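Local coordinates for glycosyl hydrolase (Aspergillus fumigatus, PDB 2X8R), which belongs to glycoside hydrolase family 25 and probably cleaves bacterial peptidoglycan at beta-1,4 linkages, acting as a secreted lysozyme, at residues A[113-118]-A[145-150]; A[149-154]-A[173-178]. All coordinates share one frame; numbering follows the deposited sequence.

In the fold
Contacts 1 and 2 follow one another along the chain and share Asn-149 and Ala-150, in the loop that follows helix 140-147. Their centres lie about 12 Å apart, on the same side of the chain's centre, which is about 18 Å from the centre of contact 1 and about 16 Å from that of contact 2. In contact 1 the end of that helix and the turn beyond it lean on helix 112-130; in contact 2 the continuing loop is held by the loop before strand 181-185. The two also meet directly, with Val-116 O 3.9 Å from Phe-153 CZ. Neither contains the family's DXE motif; both join helices and loops of the TIM-barrel-like domain.

Contact 1 of 2, residues A[113-118]-A[145-150]; sequences SQMVAW and RCTGNA
Helix 112-130 meets the C-terminal end of helix 140-147 through Val-116 and Met-115, which pack on Cys-146, Thr-147 and Ala-150. Val-116 makes its contacts with a single methyl. Its CG2 reaches Ala-150 CB at 3.5 Å, tighter than usual carbon contact, and Thr-147 CB at 3.7 Å, the valine and threonine side chains crossing at about a right angle. Met-115 has CG anti to its backbone N (chi1 -175°), which sets CG 4.0 Å from Thr-147 CG2. The same methionine lays its CB 3.4 Å from the carbonyl oxygen Cys-146 O, while Trp-142 packs on both Met-115 and Thr-147.

In the TIM-barrel-like fold of this family, the two helices come before and after strand 135-138, and the contact lies where the second of them stops. Gly-148, with positive phi (67°), is the first residue to leave helical geometry, and the chain then turns back to bring Ala-150 over Val-116. Thr-147 fixes this turn as an ST motif: its OG1 accepts from Ala-150 N at 3.0 Å in an almost straight bond (174°) and is also hydrogen-bonded to Trp-143 O. With the hydroxyl engaged within its own helix and turn, the apolar CB and CG2 of Thr-147 are left to meet Val-116 and Met-115. No hydrogen bond joins the two segments themselves, but His-112 NE2, at the start of the first helix, bonds to Arg-145 O, and a disulfide ties Cys-146 to Cys-107.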
ATOM      1  N   SER A 113     -16.964  14.215  -0.197  1.00 10.42           N
ATOM      2  CA  SER A 113     -16.392  14.904   0.955  1.00 10.84           C
ATOM      3  C   SER A 113     -16.205  13.941   2.105  1.00 10.22           C
ATOM      4  O   SER A 113     -15.269  14.096   2.891  1.00 10.03           O
ATOM      5  CB  SER A 113     -17.180  16.135   1.413  1.00 12.62           C
ATOM      6  OG  SER A 113     -18.524  15.815   1.591  1.00 16.63           O
ATOM      7  N   GLN A 114     -17.107  12.982   2.229  1.00  9.38           N
ATOM      8  CA  GLN A 114     -16.952  11.961   3.286  1.00  9.51           C
ATOM      9  C   GLN A 114     -15.722  11.100   3.082  1.00 10.19           C
ATOM     10  O   GLN A 114     -15.034  10.736   4.049  1.00  9.52           O
ATOM     11  CB  GLN A 114     -18.189  11.072   3.412  1.00 11.58           C
ATOM     12  CG  GLN A 114     -19.363  11.838   3.982  1.00 10.39           C
ATOM     13  CD  GLN A 114     -20.633  11.048   3.923  1.00 11.30           C
ATOM     14  OE1 GLN A 114     -20.909  10.367   2.927  1.00 10.82           O
ATOM     15  NE2 GLN A 114     -21.428  11.109   4.999  1.00 11.71           N
ATOM     16  N   MET A 115     -15.489  10.724   1.829  1.00  8.70           N
ATOM     17  CA  MET A 115     -14.359   9.843   1.512  1.00  8.72           C
ATOM     18  C   MET A 115     -13.054  10.600   1.709  1.00  8.66           C
ATOM     19  O   MET A 115     -12.103  10.079   2.308  1.00  8.89           O
ATOM     20  CB  MET A 115     -14.492   9.325   0.095  1.00  8.57           C
ATOM     21  CG  MET A 115     -13.417   8.297  -0.300  1.00  8.19           C
ATOM     22  SD  MET A 115     -13.403   6.834   0.744  1.00  9.07           S
ATOM     23  CE  MET A 115     -14.855   6.025   0.086  1.00  9.26           C
ATOM     24  N   VAL A 116     -13.008  11.857   1.255  1.00  7.52           N
ATOM     25  CA  VAL A 116     -11.782  12.633   1.455  1.00  7.91           C
ATOM     26  C   VAL A 116     -11.486  12.770   2.970  1.00  7.33           C
ATOM     27  O   VAL A 116     -10.335  12.605   3.418  1.00  6.91           O
ATOM     28  CB  VAL A 116     -11.872  13.955   0.693  1.00  7.62           C
ATOM     29  CG1 VAL A 116     -10.766  14.949   1.143  1.00  7.14           C
ATOM     30  CG2 VAL A 116     -11.840  13.649  -0.850  1.00  7.66           C
ATOM     31  N   ALA A 117     -12.524  13.010   3.766  1.00  7.32           N
ATOM     32  CA  ALA A 117     -12.365  13.137   5.209  1.00  7.71           C
ATOM     33  C   ALA A 117     -11.873  11.822   5.834  1.00  8.52           C
ATOM     34  O   ALA A 117     -10.979  11.819   6.710  1.00  7.76           O
ATOM     35  CB  ALA A 117     -13.721  13.573   5.859  1.00  7.52           C
ATOM     36  N   TRP A 118     -12.457  10.719   5.374  1.00  7.87           N
ATOM     37  CA  TRP A 118     -12.083   9.379   5.872  1.00  7.87           C
ATOM     38  C   TRP A 118     -10.591   9.130   5.588  1.00  7.60           C
ATOM     39  O   TRP A 118      -9.845   8.772   6.499  1.00  7.24           O
ATOM     40  CB  TRP A 118     -12.943   8.278   5.224  1.00  8.08           C
ATOM     41  CG  TRP A 118     -12.794   6.949   5.890  1.00  8.15           C
ATOM     42  CD1 TRP A 118     -13.653   6.396   6.804  1.00  8.51           C
ATOM     43  CD2 TRP A 118     -11.768   5.975   5.667  1.00  8.24           C
ATOM     44  NE1 TRP A 118     -13.182   5.164   7.214  1.00  8.33           N
ATOM     45  CE2 TRP A 118     -12.042   4.873   6.518  1.00  8.49           C
ATOM     46  CE3 TRP A 118     -10.631   5.930   4.838  1.00  8.76           C
ATOM     47  CZ2 TRP A 118     -11.212   3.736   6.579  1.00  9.00           C
ATOM     48  CZ3 TRP A 118      -9.781   4.781   4.887  1.00  8.90           C
ATOM     49  CH2 TRP A 118     -10.086   3.702   5.742  1.00  9.27           C
ATOM     50  N   ARG A 145     -13.485   8.704  -9.246  1.00  8.32           N
ATOM     51  CA  ARG A 145     -14.902   8.452  -8.939  1.00  9.08           C
ATOM     52  C   ARG A 145     -15.230   8.717  -7.478  1.00  9.67           C
ATOM     53  O   ARG A 145     -16.271   9.328  -7.174  1.00 11.48           O
ATOM     54  CB  ARG A 145     -15.336   7.036  -9.291  1.00 10.17           C
ATOM     55  CG  ARG A 145     -16.808   6.706  -8.892  1.00 10.83           C
ATOM     56  CD  ARG A 145     -17.182   5.293  -9.342  1.00 13.66           C
ATOM     57  NE  ARG A 145     -16.939   5.148 -10.775  1.00 15.07           N
ATOM     58  CZ  ARG A 145     -15.908   4.498 -11.332  1.00 16.27           C
ATOM     59  NH1 ARG A 145     -15.007   3.864 -10.581  1.00 13.93           N
ATOM     60  NH2 ARG A 145     -15.806   4.468 -12.664  1.00 17.05           N
ATOM     61  N   CYS A 146     -14.361   8.260  -6.579  1.00  9.10           N
ATOM     62  CA  CYS A 146     -14.777   8.251  -5.180  1.00  8.99           C
ATOM     63  C   CYS A 146     -14.314   9.445  -4.348  1.00  7.97           C
ATOM     64  O   CYS A 146     -14.810   9.630  -3.241  1.00  8.38           O
ATOM     65  CB  CYS A 146     -14.349   6.934  -4.524  1.00  8.23           C
ATOM     66  SG  CYS A 146     -15.171   5.469  -5.237  1.00  9.00           S
ATOM     67  N   THR A 147     -13.362  10.209  -4.868  1.00  8.10           N
ATOM     68  CA  THR A 147     -12.883  11.406  -4.173  1.00  8.31           C
ATOM     69  C   THR A 147     -13.088  12.693  -4.957  1.00  9.17           C
ATOM     70  O   THR A 147     -12.753  13.787  -4.458  1.00 10.60           O
ATOM     71  CB  THR A 147     -11.382  11.337  -3.706  1.00  7.41           C
ATOM     72  OG1 THR A 147     -10.500  11.510  -4.829  1.00  7.67           O
ATOM     73  CG2 THR A 147     -11.103   9.996  -3.023  1.00  7.74           C
ATOM     74  N   GLY A 148     -13.621  12.585  -6.173  1.00  9.77           N
ATOM     75  CA  GLY A 148     -13.642  13.747  -7.083  1.00  9.31           C
ATOM     76  C   GLY A 148     -12.247  14.160  -7.527  1.00 11.10           C
ATOM     77  O   GLY A 148     -11.976  15.356  -7.754  1.00 11.67           O
ATOM     78  N   ASN A 149     -11.359  13.175  -7.637  1.00 10.15           N
ATOM     79  CA  ASN A 149      -9.942  13.379  -7.975  1.00 10.30           C
ATOM     80  C   ASN A 149      -9.238  14.335  -7.032  1.00 10.42           C
ATOM     81  O   ASN A 149      -8.538  15.255  -7.451  1.00  9.75           O
ATOM     82  CB  ASN A 149      -9.778  13.830  -9.432  1.00 10.14           C
ATOM     83  CG  ASN A 149      -8.405  13.562  -9.957  1.00 10.71           C
ATOM     84  OD1 ASN A 149      -7.743  12.611  -9.532  1.00 10.22           O
ATOM     85  ND2 ASN A 149      -7.953  14.392 -10.906  1.00 11.44           N
ATOM     86  N   ALA A 150      -9.437  14.107  -5.743  1.00 10.49           N
ATOM     87  CA  ALA A 150      -9.065  15.061  -4.731  1.00 11.10           C
ATOM     88  C   ALA A 150      -7.563  15.345  -4.671  1.00 11.05           C
ATOM     89  O   ALA A 150      -6.708  14.444  -4.749  1.00 10.54           O
ATOM     90  CB  ALA A 150      -9.573  14.576  -3.331  1.00 10.71           C
TER

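Contact 2 of 2, residues A[149-154]-A[173-178]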
ATOM      1  N   ASN A 149     -11.359  13.175  -7.637  1.00 10.15           N
ATOM      2  CA  ASN A 149      -9.942  13.379  -7.975  1.00 10.30           C
ATOM      3  C   ASN A 149      -9.238  14.335  -7.032  1.00 10.42           C
ATOM      4  O   ASN A 149      -8.538  15.255  -7.451  1.00  9.75           O
ATOM      5  CB  ASN A 149      -9.778  13.830  -9.432  1.00 10.14           C
ATOM      6  CG  ASN A 149      -8.405  13.562  -9.957  1.00 10.71           C
ATOM      7  OD1 ASN A 149      -7.743  12.611  -9.532  1.00 10.22           O
ATOM      8  ND2 ASN A 149      -7.953  14.392 -10.906  1.00 11.44           N
ATOM      9  N   ALA A 150      -9.437  14.107  -5.743  1.00 10.49           N
ATOM     10  CA  ALA A 150      -9.065  15.061  -4.731  1.00 11.10           C
ATOM     11  C   ALA A 150      -7.563  15.345  -4.671  1.00 11.05           C
ATOM     12  O   ALA A 150      -6.708  14.444  -4.749  1.00 10.54           O
ATOM     13  CB  ALA A 150      -9.573  14.576  -3.331  1.00 10.71           C
ATOM     14  N   LYS A 151      -7.250  16.624  -4.506  1.00 11.80           N
ATOM     15  CA  LYS A 151      -5.889  17.075  -4.216  1.00 11.77           C
ATOM     16  C   LYS A 151      -5.675  17.033  -2.707  1.00 12.68           C
ATOM     17  O   LYS A 151      -6.591  16.647  -1.960  1.00 13.36           O
ATOM     18  CB  LYS A 151      -5.702  18.495  -4.778  1.00 12.50           C
ATOM     19  CG  LYS A 151      -6.090  18.537  -6.268  1.00 15.94           C
ATOM     20  CD  LYS A 151      -5.908  19.928  -6.844  1.00 18.74           C
ATOM     21  CE  LYS A 151      -5.914  19.869  -8.361  1.00 22.76           C
ATOM     22  NZ  LYS A 151      -5.771  21.274  -8.811  1.00 31.73           N
ATOM     23  N   GLY A 152      -4.458  17.372  -2.271  1.00 12.09           N
ATOM     24  CA  GLY A 152      -4.140  17.489  -0.838  1.00 11.75           C
ATOM     25  C   GLY A 152      -3.331  16.351  -0.254  1.00 11.67           C
ATOM     26  O   GLY A 152      -2.886  16.429   0.909  1.00 12.68           O
ATOM     27  N   PHE A 153      -3.068  15.301  -1.042  1.00 10.52           N
ATOM     28  CA  PHE A 153      -2.323  14.135  -0.484  1.00 10.86           C
ATOM     29  C   PHE A 153      -0.998  13.930  -1.190  1.00 12.02           C
ATOM     30  O   PHE A 153      -0.150  13.166  -0.709  1.00 11.85           O
ATOM     31  CB  PHE A 153      -3.130  12.833  -0.650  1.00 10.37           C
ATOM     32  CG  PHE A 153      -4.446  12.824   0.098  1.00 10.31           C
ATOM     33  CD1 PHE A 153      -4.495  12.355   1.408  1.00 10.30           C
ATOM     34  CD2 PHE A 153      -5.609  13.291  -0.508  1.00 10.79           C
ATOM     35  CE1 PHE A 153      -5.727  12.355   2.139  1.00 11.86           C
ATOM     36  CE2 PHE A 153      -6.835  13.274   0.165  1.00 11.84           C
ATOM     37  CZ  PHE A 153      -6.884  12.822   1.529  1.00 11.82           C
ATOM     38  N   GLY A 154      -0.833  14.599  -2.329  1.00 11.26           N
ATOM     39  CA  GLY A 154       0.273  14.395  -3.231  1.00 13.25           C
ATOM     40  C   GLY A 154       1.638  14.769  -2.718  1.00 13.84           C
ATOM     41  O   GLY A 154       2.644  14.124  -3.056  1.00 16.26           O
ATOM     42  N   PRO A 173      -3.362  10.602 -10.654  1.00 11.03           N
ATOM     43  CA  PRO A 173      -4.507  11.187  -9.948  1.00  9.67           C
ATOM     44  C   PRO A 173      -4.130  12.373  -9.074  1.00  9.27           C
ATOM     45  O   PRO A 173      -2.944  12.599  -8.739  1.00  8.92           O
ATOM     46  CB  PRO A 173      -5.005  10.029  -9.080  1.00  9.96           C
ATOM     47  CG  PRO A 173      -3.749   9.215  -8.825  1.00 10.32           C
ATOM     48  CD  PRO A 173      -3.009   9.268 -10.133  1.00  9.95           C
ATOM     49  N   GLY A 174      -5.158  13.108  -8.652  1.00  9.78           N
ATOM     50  CA  GLY A 174      -4.957  14.105  -7.573  1.00  9.70           C
ATOM     51  C   GLY A 174      -3.910  15.154  -7.916  1.00 10.98           C
ATOM     52  O   GLY A 174      -3.791  15.566  -9.076  1.00 11.99           O
ATOM     53  N   ASP A 175      -3.147  15.583  -6.914  1.00 12.19           N
ATOM     54  CA  ASP A 175      -2.027  16.505  -7.130  1.00 13.47           C
ATOM     55  C   ASP A 175      -0.697  15.794  -7.032  1.00 14.86           C
ATOM     56  O   ASP A 175       0.365  16.439  -6.866  1.00 13.75           O
ATOM     57  CB  ASP A 175      -2.055  17.746  -6.180  1.00 14.08           C
ATOM     58  CG  ASP A 175      -2.046  17.372  -4.705  1.00 14.85           C
ATOM     59  OD1 ASP A 175      -1.883  16.184  -4.379  1.00 15.39           O
ATOM     60  OD2 ASP A 175      -2.199  18.283  -3.856  1.00 15.46           O
ATOM     61  N   TRP A 176      -0.713  14.466  -7.159  1.00 12.91           N
ATOM     62  CA  TRP A 176       0.595  13.800  -7.242  1.00 11.41           C
ATOM     63  C   TRP A 176       1.426  14.215  -8.476  1.00 12.11           C
ATOM     64  O   TRP A 176       0.919  14.311  -9.586  1.00 12.73           O
ATOM     65  CB  TRP A 176       0.456  12.283  -7.219  1.00 10.36           C
ATOM     66  CG  TRP A 176       0.232  11.713  -5.848  1.00  9.49           C
ATOM     67  CD1 TRP A 176       1.202  11.401  -4.918  1.00  8.89           C
ATOM     68  CD2 TRP A 176      -1.026  11.352  -5.257  1.00  8.51           C
ATOM     69  NE1 TRP A 176       0.609  10.890  -3.785  1.00  9.66           N
ATOM     70  CE2 TRP A 176      -0.746  10.828  -3.973  1.00  8.29           C
ATOM     71  CE3 TRP A 176      -2.362  11.363  -5.719  1.00  8.27           C
ATOM     72  CZ2 TRP A 176      -1.747  10.339  -3.129  1.00  8.34           C
ATOM     73  CZ3 TRP A 176      -3.370  10.914  -4.879  1.00  8.01           C
ATOM     74  CH2 TRP A 176      -3.048  10.393  -3.578  1.00  8.06           C
ATOM     75  N   LYS A 177       2.727  14.411  -8.259  1.00 12.17           N
ATOM     76  CA  LYS A 177       3.639  14.696  -9.356  1.00 12.54           C
ATOM     77  C   LYS A 177       3.777  13.454 -10.226  1.00 13.68           C
ATOM     78  O   LYS A 177       3.738  13.528 -11.449  1.00 12.52           O
ATOM     79  CB  LYS A 177       5.009  15.065  -8.777  1.00 13.71           C
ATOM     80  N   THR A 178       3.957  12.308  -9.581  1.00 11.81           N
ATOM     81  CA  THR A 178       4.143  11.028 -10.264  1.00 11.04           C
ATOM     82  C   THR A 178       3.892   9.924  -9.239  1.00 10.57           C
ATOM     83  O   THR A 178       3.591  10.225  -8.095  1.00 12.15           O
ATOM     84  CB  THR A 178       5.559  10.891 -10.984  1.00 12.03           C
ATOM     85  OG1 THR A 178       5.532   9.727 -11.821  1.00 15.10           O
ATOM     86  CG2 THR A 178       6.674  10.781  -9.982  1.00 11.53           C
TER
HETATM   87  O   HOH W   1      -5.089  14.292 -11.828  1.00 23.86           O
HETATM   88  O   HOH W   2      -4.120  14.086  -3.897  1.00 11.70           O
HETATM   89  O   HOH W   3       3.948  14.373  -5.650  1.00 16.99           O
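Asp-175 and Asn-149 supply side-chain acceptors in opposite directions across two irregular loops, Asp-175 receiving two backbone N-H groups, one of them weakly, and Asn-149 one. Asp-175 points its carboxylate at residues 152-154. OD2 takes the N-H of Gly-152 at 2.9 Å in a fairly straight bond (163°), the donor standing above the carboxylate plane. OD1 receives a weak, bent bond from Gly-154 N at 2.8 Å. A chi1 of 58° puts the aspartate CG between its own backbone N and carbonyl carbon, on the side of residues 152-154. Water 2 joins the same network: it donates to Asp-175 OD1 and to Ala-150 O, 2.7 Å away, and accepts from Phe-153 N. Ala-150 O is bonded by Trp-143 NE1 as well.

In the reverse direction, Gly-174 N of the 173-178 loop binds Asn-149 OD1 at 2.8 Å and nearly linearly (170°), although it approaches from above the amide plane. Water 1 accepts from Asn-149 ND2 and donates to Gly-174 O. The glycine lies within a type II' turn running from Pro-173 to Trp-176, whose closing bond, Trp-176 N to Pro-173 O, is weak. Water 3 links Gly-154 O to Lys-177 N.

Beside these polar links Gly-154 CA sits over one face of the Trp-176 indole, 3.5 Å from the centroid of its five-membered ring, a CH-pi contact. Phe-153 CB touches CZ2 of the same indole at 3.8 Å. Trp-176 NE1 bonds to Cys-157 O, and the indole meets Trp-143 of helix 140-147 edge-to-face and packs on strands 135-138 and 159-162, while the Phe-153 ring stacks on His-120 of helix 112-130.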